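Local coordinates for protein putative alpha-galactosidase (Bacteroides fragilis, PDB 4NZJ) that probably hydrolyses terminal, non-reducing alpha-D-galactose residues from alpha-D-galactosides, as a glycoside hydrolase family 27 enzyme built round a TIM-barrel domain, at residues D319-G324 / K373-P378; W351-S356 / R412-C417; I381-D386 / V470-K475; R394-D399 / N432-L437; Y401-K406 / V427-N432. All blocks are in the same frame, centred on the assembly; numbering follows the deposited sequence. Where two conformers were deposited one is given.

Contact 1. Residues D319-G324 / K373-P378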
# COMPACT_ATOMS: atom_id res chain seq x y z
N ASP A 319 6.64 -5.96 3.50
CA ASP A 319 6.34 -6.94 2.45
C ASP A 319 4.82 -7.15 2.30
O ASP A 319 4.01 -6.49 2.95
CB ASP A 319 7.12 -8.26 2.65
CG ASP A 319 7.40 -9.01 1.33
OD1 ASP A 319 6.93 -8.58 0.25
OD2 ASP A 319 8.09 -10.06 1.37
N MSE A 320 4.49 -8.06 1.39
CA MSE A 320 3.12 -8.21 0.91
C MSE A 320 2.12 -8.65 1.96
O MSE A 320 2.45 -9.24 2.98
CB MSE A 320 3.11 -9.23 -0.22
CG MSE A 320 3.66 -10.58 0.22
SE MSE A 320 3.22 -11.89 -1.17
CE MSE A 320 4.04 -13.49 -0.35
N LEU A 321 0.86 -8.32 1.68
CA LEU A 321 -0.26 -8.88 2.41
C LEU A 321 -0.49 -10.31 1.91
O LEU A 321 -0.74 -10.52 0.72
CB LEU A 321 -1.52 -8.06 2.21
CG LEU A 321 -1.53 -6.68 2.85
CD1 LEU A 321 -2.68 -5.85 2.30
CD2 LEU A 321 -1.61 -6.79 4.36
N VAL A 322 -0.41 -11.28 2.81
CA VAL A 322 -0.67 -12.68 2.50
C VAL A 322 -2.12 -13.08 2.81
O VAL A 322 -2.48 -14.25 2.72
CB VAL A 322 0.31 -13.62 3.25
CG1 VAL A 322 1.74 -13.34 2.81
CG2 VAL A 322 0.18 -13.45 4.76
N VAL A 323 -2.94 -12.09 3.17
CA VAL A 323 -4.36 -12.30 3.47
C VAL A 323 -5.03 -13.20 2.44
O VAL A 323 -5.04 -12.89 1.25
CB VAL A 323 -5.12 -10.95 3.52
CG1 VAL A 323 -6.60 -11.18 3.77
CG2 VAL A 323 -4.52 -10.04 4.59
N GLY A 324 -5.57 -14.31 2.92
CA GLY A 324 -6.39 -15.21 2.12
C GLY A 324 -5.64 -16.22 1.26
O GLY A 324 -6.28 -17.04 0.61
N LYS A 373 -13.66 -9.29 2.90
CA LYS A 373 -14.13 -8.60 4.11
C LYS A 373 -12.95 -7.97 4.85
O LYS A 373 -13.06 -6.88 5.40
CB LYS A 373 -14.90 -9.56 5.03
CG LYS A 373 -15.46 -8.91 6.29
CD LYS A 373 -16.20 -9.92 7.16
N ILE A 374 -11.82 -8.67 4.84
CA ILE A 374 -10.61 -8.15 5.46
C ILE A 374 -10.01 -7.03 4.61
O ILE A 374 -9.80 -5.91 5.10
CB ILE A 374 -9.56 -9.26 5.68
CG1 ILE A 374 -10.10 -10.30 6.67
CG2 ILE A 374 -8.25 -8.66 6.16
CD1 ILE A 374 -9.30 -11.59 6.71
N LEU A 375 -9.73 -7.32 3.34
CA LEU A 375 -9.01 -6.37 2.48
C LEU A 375 -9.78 -5.08 2.19
O LEU A 375 -9.17 -4.07 1.83
CB LEU A 375 -8.63 -7.05 1.16
CG LEU A 375 -7.63 -8.20 1.27
CD1 LEU A 375 -7.47 -8.85 -0.09
CD2 LEU A 375 -6.29 -7.69 1.78
N LEU A 376 -11.10 -5.10 2.33
CA LEU A 376 -11.94 -3.94 2.03
C LEU A 376 -12.43 -3.20 3.28
O LEU A 376 -13.33 -2.37 3.19
CB LEU A 376 -13.15 -4.36 1.21
CG LEU A 376 -12.86 -5.06 -0.12
CD1 LEU A 376 -14.17 -5.43 -0.80
CD2 LEU A 376 -12.00 -4.18 -1.01
N ASP A 377 -11.83 -3.48 4.43
CA ASP A 377 -12.28 -2.90 5.71
C ASP A 377 -12.09 -1.38 5.67
O ASP A 377 -10.96 -0.91 5.68
CB ASP A 377 -11.50 -3.52 6.86
CG ASP A 377 -12.03 -3.14 8.21
OD1 ASP A 377 -12.15 -1.93 8.49
OD2 ASP A 377 -12.34 -4.06 9.00
N PRO A 378 -13.19 -0.60 5.61
CA PRO A 378 -13.01 0.84 5.36
C PRO A 378 -12.35 1.61 6.51
O PRO A 378 -11.59 2.54 6.25
CB PRO A 378 -14.44 1.36 5.15
CG PRO A 378 -15.30 0.16 4.98
CD PRO A 378 -14.62 -0.97 5.68
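Val323 presses into the end of helix 369-375, where Ile374 and Leu375 receive it together. Its CG1 lies 3.8 Å from Ile374 CG2, with the two side chains crossing obliquely. That same methyl is also 4.0 Å from Leu375 CG, so it sits between two successive residues of the last helical turn. CG1 is placed there by standing anti to the Val323 backbone N (chi1 177°), while CG2 turns back beside that nitrogen. Leu375 enters through one branch: its CD2 reaches to 3.9 Å from Val323 CB, the two side chains passing in opposite senses. CD2 further meets Leu321 CD1 at 4.1 Å, so this one methyl touches both Leu321 and Val323. Behind this first shell, the loop is held by its backbone: Leu321 bonds to Leu359 of strand 358-360 and to Gly361 just after it, and Val323 O accepts from Asn362 ND2. On the helix side, Asp377 N bonds to Ile374 O at 3.2 Å as the helix closes, and Asp377 OD1 caps the next helix at Leu380 N. The contact thus joins the loop after barrel strand 315-317 to the helix that follows strand 358-360. All four touching side chains are aliphatic and buried, so their cohesion comes from dispersion and the exclusion of water, while the surrounding hydrogen bonds probably help to fix the loop and the helix end.

Contact 2. Residues W351-S356 / R412-C417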
# COMPACT_ATOMS: atom_id res chain seq x y z
N TRP A 351 -0.67 -4.09 9.57
CA TRP A 351 -0.15 -3.39 8.39
C TRP A 351 -0.84 -2.02 8.25
O TRP A 351 -0.20 -1.02 7.90
CB TRP A 351 -0.36 -4.23 7.13
CG TRP A 351 0.82 -5.11 6.70
CD1 TRP A 351 1.37 -5.15 5.46
CD2 TRP A 351 1.55 -6.06 7.50
NE1 TRP A 351 2.39 -6.07 5.41
CE2 TRP A 351 2.53 -6.64 6.65
CE3 TRP A 351 1.48 -6.49 8.83
CZ2 TRP A 351 3.44 -7.60 7.10
CZ3 TRP A 351 2.38 -7.46 9.27
CH2 TRP A 351 3.35 -8.00 8.41
N CYS A 352 -2.13 -1.95 8.55
CA CYS A 352 -2.82 -0.66 8.53
C CYS A 352 -2.27 0.28 9.59
O CYS A 352 -1.92 1.43 9.30
CB CYS A 352 -4.34 -0.84 8.67
SG CYS A 352 -5.12 -1.48 7.17
N MSE A 353 -2.17 -0.20 10.83
CA MSE A 353 -1.64 0.60 11.94
C MSE A 353 -0.23 1.08 11.72
O MSE A 353 0.11 2.18 12.15
CB MSE A 353 -1.64 -0.21 13.24
CG MSE A 353 -3.04 -0.51 13.76
SE MSE A 353 -3.92 1.06 14.51
CE MSE A 353 -2.80 1.28 16.12
N MSE A 354 0.59 0.26 11.07
CA MSE A 354 2.01 0.60 10.84
C MSE A 354 2.23 1.48 9.63
O MSE A 354 3.38 1.74 9.25
CB MSE A 354 2.81 -0.69 10.70
CG MSE A 354 2.85 -1.48 12.01
SE MSE A 354 4.02 -3.07 11.88
CE MSE A 354 3.30 -3.88 10.25
N ALA A 355 1.15 1.98 9.03
CA ALA A 355 1.24 2.80 7.82
C ALA A 355 2.09 2.07 6.77
O ALA A 355 2.96 2.67 6.12
CB ALA A 355 1.81 4.18 8.13
N SER A 356 1.81 0.78 6.61
CA SER A 356 2.53 -0.06 5.67
C SER A 356 1.91 0.04 4.29
O SER A 356 0.71 0.27 4.16
CB SER A 356 2.46 -1.52 6.11
OG SER A 356 2.97 -1.69 7.41
N ARG A 412 -6.94 12.56 17.38
CA ARG A 412 -7.29 11.32 18.05
C ARG A 412 -6.14 10.31 17.96
O ARG A 412 -5.15 10.56 17.27
CB ARG A 412 -8.56 10.73 17.44
CG ARG A 412 -9.78 11.63 17.56
CD ARG A 412 -11.06 10.92 17.16
NE ARG A 412 -11.09 10.61 15.73
CZ ARG A 412 -11.96 9.78 15.15
NH1 ARG A 412 -12.89 9.15 15.87
NH2 ARG A 412 -11.90 9.58 13.84
N LYS A 413 -6.27 9.20 18.66
CA LYS A 413 -5.28 8.12 18.65
C LYS A 413 -5.97 6.80 18.35
O LYS A 413 -6.93 6.43 19.03
CB LYS A 413 -4.57 8.02 20.01
CG LYS A 413 -3.54 9.10 20.28
CD LYS A 413 -2.85 8.87 21.62
CE LYS A 413 -1.76 9.90 21.88
NZ LYS A 413 -2.30 11.26 22.15
N ALA A 414 -5.48 6.09 17.34
CA ALA A 414 -5.93 4.72 17.09
C ALA A 414 -5.13 3.80 18.00
O ALA A 414 -3.91 3.96 18.13
CB ALA A 414 -5.74 4.34 15.63
N VAL A 415 -5.81 2.86 18.64
CA VAL A 415 -5.19 1.92 19.57
C VAL A 415 -5.56 0.51 19.14
O VAL A 415 -6.74 0.19 19.04
CB VAL A 415 -5.63 2.18 21.02
CG1 VAL A 415 -5.07 1.13 21.97
CG2 VAL A 415 -5.23 3.58 21.46
N ALA A 416 -4.56 -0.33 18.91
CA ALA A 416 -4.79 -1.72 18.54
C ALA A 416 -4.31 -2.63 19.66
O ALA A 416 -3.16 -2.53 20.08
CB ALA A 416 -4.06 -2.07 17.25
N CYS A 417 -5.20 -3.49 20.14
CA CYS A 417 -4.88 -4.50 21.14
C CYS A 417 -4.76 -5.82 20.42
O CYS A 417 -5.75 -6.33 19.89
CB CYS A 417 -5.96 -4.57 22.21
SG CYS A 417 -6.29 -3.00 23.03
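At the seam between the TIM barrel and the C-terminal beta domain, Met353, in the last turn of helix 341-353, rests on Ala414 and Ala416 of strand 413-419. It is a selenomethionine here. The two alanines alternate with Val415, whose side chain points away, and offer one smooth patch of strand. Met353 SE stands 3.9 Å from Ala414 CB, and its CE reaches 3.8 Å from Ala416 CB. Bends at chi2 (-73°) and chi3 (-69°) curl the chain so that CE lies along the strand backbone, 3.5 Å from Ala414 O and 3.7 Å from Ala416 N. Both of these backbone atoms are already bonded to strand 401-407, Ala414 O to Lys406 N and Ala416 N to Trp404 O. Just beyond Met353 the helix ends in a Schellman motif, with Ser356 N bonded to Trp351 O at 3.0 Å and Ala355 N to Cys352 O at 3.1 Å; Ala355 takes the positive phi. The methyl therefore covers peptide groups whose hydrogen bonds are met within the sheet, and a long side chain laid over two small ones brings helix and strand together by van der Waals packing.

Contact 3. Residues I381-D386 / V470-K475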
# COMPACT_ATOMS: atom_id res chain seq x y z
N ILE A 381 -8.50 0.74 6.58
CA ILE A 381 -7.85 1.44 5.47
C ILE A 381 -7.77 2.94 5.74
O ILE A 381 -6.74 3.57 5.47
CB ILE A 381 -8.55 1.14 4.14
CG1 ILE A 381 -8.34 -0.34 3.79
CG2 ILE A 381 -8.02 2.04 3.03
CD1 ILE A 381 -9.25 -0.85 2.69
N ALA A 382 -8.84 3.52 6.29
CA ALA A 382 -8.82 4.95 6.62
C ALA A 382 -7.70 5.27 7.62
O ALA A 382 -7.05 6.31 7.51
CB ALA A 382 -10.17 5.39 7.17
N ILE A 383 -7.48 4.38 8.57
CA ILE A 383 -6.36 4.51 9.50
C ILE A 383 -5.01 4.43 8.75
O ILE A 383 -4.16 5.30 8.93
CB ILE A 383 -6.44 3.46 10.63
CG1 ILE A 383 -7.59 3.83 11.57
CG2 ILE A 383 -5.12 3.37 11.38
CD1 ILE A 383 -7.98 2.74 12.54
N ASN A 384 -4.84 3.42 7.90
CA ASN A 384 -3.62 3.30 7.08
C ASN A 384 -3.33 4.56 6.26
O ASN A 384 -2.18 4.99 6.13
CB ASN A 384 -3.73 2.12 6.11
CG ASN A 384 -2.49 1.95 5.24
OD1 ASN A 384 -2.47 2.38 4.09
ND2 ASN A 384 -1.46 1.32 5.79
N GLN A 385 -4.40 5.13 5.71
CA GLN A 385 -4.29 6.27 4.81
C GLN A 385 -4.37 7.63 5.52
O GLN A 385 -4.43 8.67 4.88
CB GLN A 385 -5.39 6.17 3.74
CG GLN A 385 -5.28 4.93 2.86
CD GLN A 385 -4.12 5.03 1.88
OE1 GLN A 385 -4.16 5.80 0.92
NE2 GLN A 385 -3.08 4.24 2.12
N ASP A 386 -4.35 7.63 6.85
CA ASP A 386 -4.43 8.89 7.60
C ASP A 386 -3.34 9.85 7.15
O ASP A 386 -2.17 9.47 7.07
CB ASP A 386 -4.33 8.66 9.10
CG ASP A 386 -4.56 9.93 9.89
OD1 ASP A 386 -5.74 10.32 10.06
OD2 ASP A 386 -3.57 10.55 10.33
N VAL A 470 -9.37 -2.94 17.35
CA VAL A 470 -8.90 -1.57 17.18
C VAL A 470 -9.96 -0.58 17.63
O VAL A 470 -11.17 -0.78 17.44
CB VAL A 470 -8.50 -1.31 15.71
CG1 VAL A 470 -7.99 0.12 15.52
CG2 VAL A 470 -7.47 -2.32 15.25
N TYR A 471 -9.48 0.50 18.25
CA TYR A 471 -10.32 1.55 18.80
C TYR A 471 -9.72 2.90 18.44
O TYR A 471 -8.52 3.01 18.22
CB TYR A 471 -10.37 1.42 20.32
CG TYR A 471 -10.87 0.07 20.79
CD1 TYR A 471 -10.01 -1.01 20.90
CD2 TYR A 471 -12.22 -0.13 21.08
CE1 TYR A 471 -10.47 -2.25 21.31
CE2 TYR A 471 -12.69 -1.37 21.49
CZ TYR A 471 -11.80 -2.42 21.60
OH TYR A 471 -12.24 -3.66 22.01
N ILE A 472 -10.56 3.92 18.34
CA ILE A 472 -10.07 5.29 18.16
C ILE A 472 -10.50 6.12 19.35
O ILE A 472 -11.70 6.30 19.60
CB ILE A 472 -10.55 5.93 16.83
CG1 ILE A 472 -10.16 5.06 15.64
CG2 ILE A 472 -9.95 7.33 16.69
CD1 ILE A 472 -10.65 5.58 14.31
N PHE A 473 -9.52 6.63 20.09
CA PHE A 473 -9.77 7.38 21.32
C PHE A 473 -9.70 8.88 21.08
O PHE A 473 -8.79 9.36 20.40
CB PHE A 473 -8.73 7.00 22.39
CG PHE A 473 -9.00 5.69 23.07
CD1 PHE A 473 -8.65 4.50 22.47
CD2 PHE A 473 -9.57 5.65 24.34
CE1 PHE A 473 -8.88 3.28 23.10
CE2 PHE A 473 -9.79 4.44 24.98
CZ PHE A 473 -9.45 3.25 24.35
N GLY A 474 -10.67 9.61 21.63
CA GLY A 474 -10.64 11.07 21.66
C GLY A 474 -11.71 11.74 20.83
O GLY A 474 -12.38 11.10 20.02
N LYS A 475 -11.87 13.04 21.04
CA LYS A 475 -12.75 13.87 20.21
C LYS A 475 -11.92 14.54 19.13
O LYS A 475 -10.73 14.82 19.32
CB LYS A 475 -13.45 14.93 21.07
CG LYS A 475 -14.43 14.37 22.08
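Ile383, Ile472 and Val470 make this contact, and Ile383 gives up the most surface to it. Its side chain leaves helix 378-384 directly toward strand 468-473 and touches it through the terminal CD1. CD1 meets Val470 CG1 tip to tip at 4.0 Å, and a little further off stands Ile472 CD1 at 4.3 Å. With chi2 at 167° the Ile383 chain is extended, so that CD1 helps to bridge the 9.5 Å between Ile383 CA and Ile472 CA, met by side chains from the strand. Val470 answers with the methyl that lies anti to its own backbone N (chi1 -179°). Tyr471, between the two strand residues, turns its side chain away, so Ile383 meets alternate positions on one face of the strand. The meeting is light, ends of side chains against ends of side chains, and is entirely apolar. Polar side chains at the end of the helix lie away from this contact: Gln385, just past the helix, donates from NE2 to Asn384 OD1 at 2.8 Å, the acceptor lying in the plane of the Gln385 amide and the N-H pointing fairly straight at it (158°). Gln385 also bonds to Thr99 and Pro100, and Asn384 ND2 to Ser356 O, which holds the end of the helix to the barrel. Asp386 OD2 accepts from Leu388 N and Ala409 N. In the beta domain, strand 468-473 runs between strands 413-419 and 441-444 of the antiparallel sheet, and Ile383 also touches Ala414 on the first of these, so helix 378-384 spans neighbouring strands of the sheet face turned to the barrel.

Contact 4. Residues R394-D399 / N432-L437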
# COMPACT_ATOMS: atom_id res chain seq x y z
N ARG A 394 4.65 0.38 18.90
CA ARG A 394 4.25 -0.70 19.79
C ARG A 394 4.62 -0.27 21.20
O ARG A 394 5.74 -0.50 21.67
CB ARG A 394 4.89 -2.03 19.40
CG ARG A 394 4.41 -3.19 20.26
CD ARG A 394 5.01 -4.51 19.83
NE ARG A 394 6.46 -4.51 19.97
CZ ARG A 394 7.27 -5.47 19.50
NH1 ARG A 394 6.77 -6.51 18.85
NH2 ARG A 394 8.57 -5.38 19.68
N SER A 395 3.68 0.40 21.86
CA SER A 395 3.91 1.00 23.16
C SER A 395 4.12 -0.03 24.26
O SER A 395 4.86 0.22 25.22
CB SER A 395 2.73 1.90 23.54
OG SER A 395 2.56 2.92 22.57
N ILE A 396 3.45 -1.17 24.14
CA ILE A 396 3.61 -2.28 25.07
C ILE A 396 3.71 -3.59 24.30
O ILE A 396 2.87 -3.88 23.45
CB ILE A 396 2.43 -2.37 26.07
CG1 ILE A 396 2.25 -1.03 26.80
CG2 ILE A 396 2.66 -3.50 27.06
CD1 ILE A 396 1.11 -1.02 27.79
N ARG A 397 4.74 -4.38 24.61
CA ARG A 397 4.83 -5.76 24.16
C ARG A 397 4.85 -6.63 25.41
O ARG A 397 5.90 -6.84 26.02
CB ARG A 397 6.09 -6.02 23.32
CG ARG A 397 6.05 -7.39 22.64
CD ARG A 397 7.42 -7.94 22.26
NE ARG A 397 7.23 -9.19 21.52
CZ ARG A 397 6.98 -10.37 22.07
NH1 ARG A 397 6.91 -10.52 23.39
NH2 ARG A 397 6.80 -11.43 21.29
N SER A 398 3.67 -7.11 25.80
CA SER A 398 3.55 -7.91 27.00
C SER A 398 3.75 -9.39 26.65
O SER A 398 4.00 -9.74 25.50
CB SER A 398 2.20 -7.67 27.70
OG SER A 398 1.14 -8.35 27.06
N ASP A 399 3.63 -10.25 27.65
CA ASP A 399 3.86 -11.68 27.44
C ASP A 399 2.94 -12.25 26.36
O ASP A 399 3.39 -13.02 25.52
CB ASP A 399 3.67 -12.46 28.75
CG ASP A 399 4.79 -12.19 29.77
OD1 ASP A 399 5.82 -11.58 29.42
OD2 ASP A 399 4.63 -12.60 30.94
N ASN A 432 -4.06 4.78 32.70
CA ASN A 432 -2.63 4.52 32.90
C ASN A 432 -1.99 3.56 31.89
O ASN A 432 -0.79 3.31 31.97
CB ASN A 432 -2.37 4.02 34.32
CG ASN A 432 -2.67 5.06 35.37
OD1 ASN A 432 -2.51 6.26 35.14
ND2 ASN A 432 -3.09 4.61 36.54
N THR A 433 -2.76 3.03 30.94
CA THR A 433 -2.19 2.07 29.99
C THR A 433 -1.17 2.73 29.07
O THR A 433 -0.05 2.23 28.91
CB THR A 433 -3.29 1.40 29.15
OG1 THR A 433 -4.26 0.82 30.02
CG2 THR A 433 -2.69 0.31 28.26
N ILE A 434 -1.58 3.85 28.48
CA ILE A 434 -0.78 4.64 27.53
C ILE A 434 -0.90 6.12 27.91
O ILE A 434 -1.96 6.54 28.37
CB ILE A 434 -1.34 4.51 26.09
CG1 ILE A 434 -1.44 3.04 25.66
CG2 ILE A 434 -0.49 5.29 25.10
CD1 ILE A 434 -0.10 2.34 25.59
N ALA A 435 0.15 6.90 27.67
CA ALA A 435 0.12 8.32 27.97
C ALA A 435 -0.84 9.05 27.04
O ALA A 435 -0.94 8.71 25.86
CB ALA A 435 1.52 8.92 27.86
N ASP A 436 -1.56 10.02 27.59
CA ASP A 436 -2.41 10.94 26.81
C ASP A 436 -3.49 10.22 26.00
O ASP A 436 -3.72 10.53 24.83
CB ASP A 436 -1.54 11.79 25.87
CG ASP A 436 -0.45 12.54 26.62
OD1 ASP A 436 -0.77 13.22 27.62
OD2 ASP A 436 0.72 12.45 26.20
N LEU A 437 -4.16 9.26 26.63
CA LEU A 437 -5.24 8.53 25.99
C LEU A 437 -6.58 9.05 26.51
O LEU A 437 -6.89 8.91 27.69
CB LEU A 437 -5.11 7.03 26.26
CG LEU A 437 -5.95 6.11 25.37
CD1 LEU A 437 -5.48 6.17 23.92
CD2 LEU A 437 -5.92 4.69 25.89
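A classic beta bulge in strand 393-397, formed by Ser395 and Ile396 opposite Ile403, turns both side chains toward the loop 432-437. Ile396 reaches Thr433 with its outermost methyl: CD1 lies 3.6 Å from Thr433 O and 4.1 Å from Thr433 CG2, the two side chains crossing at about a right angle. With OG1 of Thr433 at chi1 -54°, CG2 stands anti to the backbone N and faces Ile396, while OG1 bonds to Asn430 N. Ile434 comes in beside it. It has a second conformer, so the approaches of its CD1 to Ser395 CB (3.5 Å) and to Ile396 CD1 (4.2 Å) are less certain, and the main weight rests on Ile396 and Thr433. These are van der Waals contacts at the surface of the domain, and residues on both sides also touch a neighbouring molecule in the crystal. Ile396 keeps its backbone bond to Ile403 despite the bulge. On the other side of the strand, Arg394 and Arg397 both form salt bridges to Glu301 of helix 296-303, with Arg397 CD over the face of the Arg394 guanidinium. The outermost strand 393-397 is thus placed between a barrel helix and the loop that leads from strand 425-430 to strand 441-444.

Contact 5. Residues Y401-K406 / V427-N432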
# COMPACT_ATOMS: atom_id res chain seq x y z
N TYR A 401 0.24 -10.13 24.64
CA TYR A 401 -0.38 -9.15 23.76
C TYR A 401 0.45 -7.88 23.56
O TYR A 401 1.27 -7.52 24.41
CB TYR A 401 -1.79 -8.81 24.25
CG TYR A 401 -1.86 -8.08 25.58
CD1 TYR A 401 -1.70 -6.70 25.65
CD2 TYR A 401 -2.13 -8.76 26.76
CE1 TYR A 401 -1.77 -6.02 26.85
CE2 TYR A 401 -2.20 -8.10 27.97
CZ TYR A 401 -2.02 -6.73 28.01
OH TYR A 401 -2.10 -6.06 29.21
N ASP A 402 0.19 -7.22 22.44
CA ASP A 402 0.76 -5.93 22.12
C ASP A 402 -0.31 -4.85 22.24
O ASP A 402 -1.49 -5.11 21.98
CB ASP A 402 1.20 -5.82 20.66
CG ASP A 402 2.32 -6.75 20.28
OD1 ASP A 402 3.00 -7.31 21.17
OD2 ASP A 402 2.52 -6.88 19.05
N ILE A 403 0.12 -3.65 22.59
CA ILE A 403 -0.68 -2.44 22.42
C ILE A 403 0.07 -1.53 21.44
O ILE A 403 1.19 -1.11 21.74
CB ILE A 403 -0.86 -1.67 23.74
CG1 ILE A 403 -1.57 -2.54 24.78
CG2 ILE A 403 -1.66 -0.39 23.51
CD1 ILE A 403 -2.93 -3.03 24.34
N TRP A 404 -0.53 -1.27 20.29
CA TRP A 404 0.05 -0.38 19.28
C TRP A 404 -0.76 0.90 19.26
O TRP A 404 -1.98 0.87 19.39
CB TRP A 404 -0.01 -1.02 17.90
CG TRP A 404 0.84 -2.23 17.71
CD1 TRP A 404 0.58 -3.49 18.17
CD2 TRP A 404 2.05 -2.32 16.95
NE1 TRP A 404 1.58 -4.36 17.77
CE2 TRP A 404 2.48 -3.66 17.01
CE3 TRP A 404 2.81 -1.39 16.24
CZ2 TRP A 404 3.66 -4.10 16.38
CZ3 TRP A 404 3.98 -1.83 15.61
CH2 TRP A 404 4.38 -3.17 15.69
N VAL A 405 -0.09 2.03 19.07
CA VAL A 405 -0.74 3.34 19.15
C VAL A 405 -0.32 4.21 17.97
O VAL A 405 0.87 4.40 17.72
CB VAL A 405 -0.36 4.06 20.46
CG1 VAL A 405 -1.09 5.39 20.57
CG2 VAL A 405 -0.69 3.17 21.65
N LYS A 406 -1.31 4.74 17.27
CA LYS A 406 -1.09 5.56 16.07
C LYS A 406 -1.82 6.91 16.23
O LYS A 406 -3.04 6.96 16.15
CB LYS A 406 -1.62 4.83 14.84
CG LYS A 406 -1.23 5.41 13.48
CD LYS A 406 -2.10 4.79 12.39
CE LYS A 406 -1.51 4.87 10.99
NZ LYS A 406 -1.18 6.24 10.54
N VAL A 427 -7.63 -7.68 27.79
CA VAL A 427 -6.83 -6.48 28.01
C VAL A 427 -7.73 -5.42 28.63
O VAL A 427 -8.80 -5.13 28.10
CB VAL A 427 -6.24 -5.96 26.69
CG1 VAL A 427 -5.42 -4.69 26.93
CG2 VAL A 427 -5.39 -7.04 26.03
N ILE A 428 -7.30 -4.85 29.75
CA ILE A 428 -8.03 -3.76 30.39
C ILE A 428 -7.32 -2.45 30.08
O ILE A 428 -6.26 -2.17 30.62
CB ILE A 428 -8.14 -3.95 31.92
CG1 ILE A 428 -8.78 -5.30 32.24
CG2 ILE A 428 -8.97 -2.82 32.53
CD1 ILE A 428 -8.73 -5.67 33.71
N LEU A 429 -7.90 -1.66 29.18
CA LEU A 429 -7.37 -0.34 28.88
C LEU A 429 -7.88 0.62 29.94
O LEU A 429 -9.07 0.63 30.26
CB LEU A 429 -7.79 0.12 27.48
CG LEU A 429 -7.30 -0.71 26.30
CD1 LEU A 429 -7.91 -0.20 25.00
CD2 LEU A 429 -5.78 -0.70 26.23
N ASN A 430 -6.98 1.41 30.51
CA ASN A 430 -7.36 2.45 31.47
C ASN A 430 -6.50 3.70 31.23
O ASN A 430 -5.67 3.71 30.33
CB ASN A 430 -7.26 1.93 32.91
CG ASN A 430 -5.86 1.47 33.28
OD1 ASN A 430 -4.89 2.18 33.09
ND2 ASN A 430 -5.77 0.26 33.83
N GLU A 431 -6.72 4.73 32.04
CA GLU A 431 -6.00 6.00 31.85
C GLU A 431 -4.49 5.86 32.06
O GLU A 431 -3.73 6.72 31.63
CB GLU A 431 -6.58 7.10 32.73
CG GLU A 431 -7.81 7.76 32.13
CD GLU A 431 -8.31 8.93 32.95
OE1 GLU A 431 -8.26 8.85 34.20
OE2 GLU A 431 -8.76 9.93 32.35
N ASN A 432 -4.06 4.78 32.70
CA ASN A 432 -2.63 4.52 32.90
C ASN A 432 -1.99 3.56 31.89
O ASN A 432 -0.79 3.31 31.97
CB ASN A 432 -2.37 4.02 34.32
CG ASN A 432 -2.67 5.06 35.37
OD1 ASN A 432 -2.51 6.26 35.14
ND2 ASN A 432 -3.09 4.61 36.54
O HOH W 1 -4.42 -5.31 30.52
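A water bridges the two strands, lying 2.8 Å from Tyr401 OH and accepting from Ile428 N at 3.0 Å. The phenol ring behind that hydroxyl lies flat against Val427. Val427 CG2 stands 3.5 Å from the Tyr401 ring centroid, only 5° from the ring normal, a CH-pi contact close to the middle of the face. Tyr401 holds its ring in the crowded position between backbone N and carbonyl carbon (chi1 67°), which swings it toward strand 425-430. The other methyl of Val427, CG1, meets Ile403 CD1 tip to tip at 4.0 Å, and Ile403 CD1 lies 4.1 Å from Leu429 CD2, these side chains sliding past each other. Ile403 has a second conformer, so both of its contacts are less certain. The strand segments approach to 10.1 Å between axes at an angle of 30°, a face-to-face layering of two sheets as in a beta sandwich. Asp402 points away from that core; its OD2 accepts from Trp404 NE1 at 3.0 Å and its OD1 forms a salt bridge with Arg420. Further along the chain, Asn430 OD1 accepts from Asn432 N at 2.8 Å in an Asx turn. Apolar side chains thus meet between the two sheets here, while the water satisfies a backbone N-H and gives the tyrosine hydroxyl a polar partner at the margin.

From the N terminus, residues 319-324 open contact 1 and residues 351-356 open contact 2 before 373-378 close contact 1, so these two cross; contact 1 lies within the barrel domain, while contact 2 leads on to the beta domain. Contact 3 opens at 381-386, after contact 1 has closed, and contacts 4 and 5 open in turn on the first two strands of the beta domain. Residues 412-417 then close contact 2, which crosses contacts 3, 4 and 5 as well. Contact 5 closes at 427-432 and contact 4, which encloses it, at 432-437, with Asn432 shared; both nest inside contact 3, closed at 470-475. Contacts 2 and 3 join barrel helices to adjacent strands of one sheet; contacts 4 and 5 pack the beta domain internally.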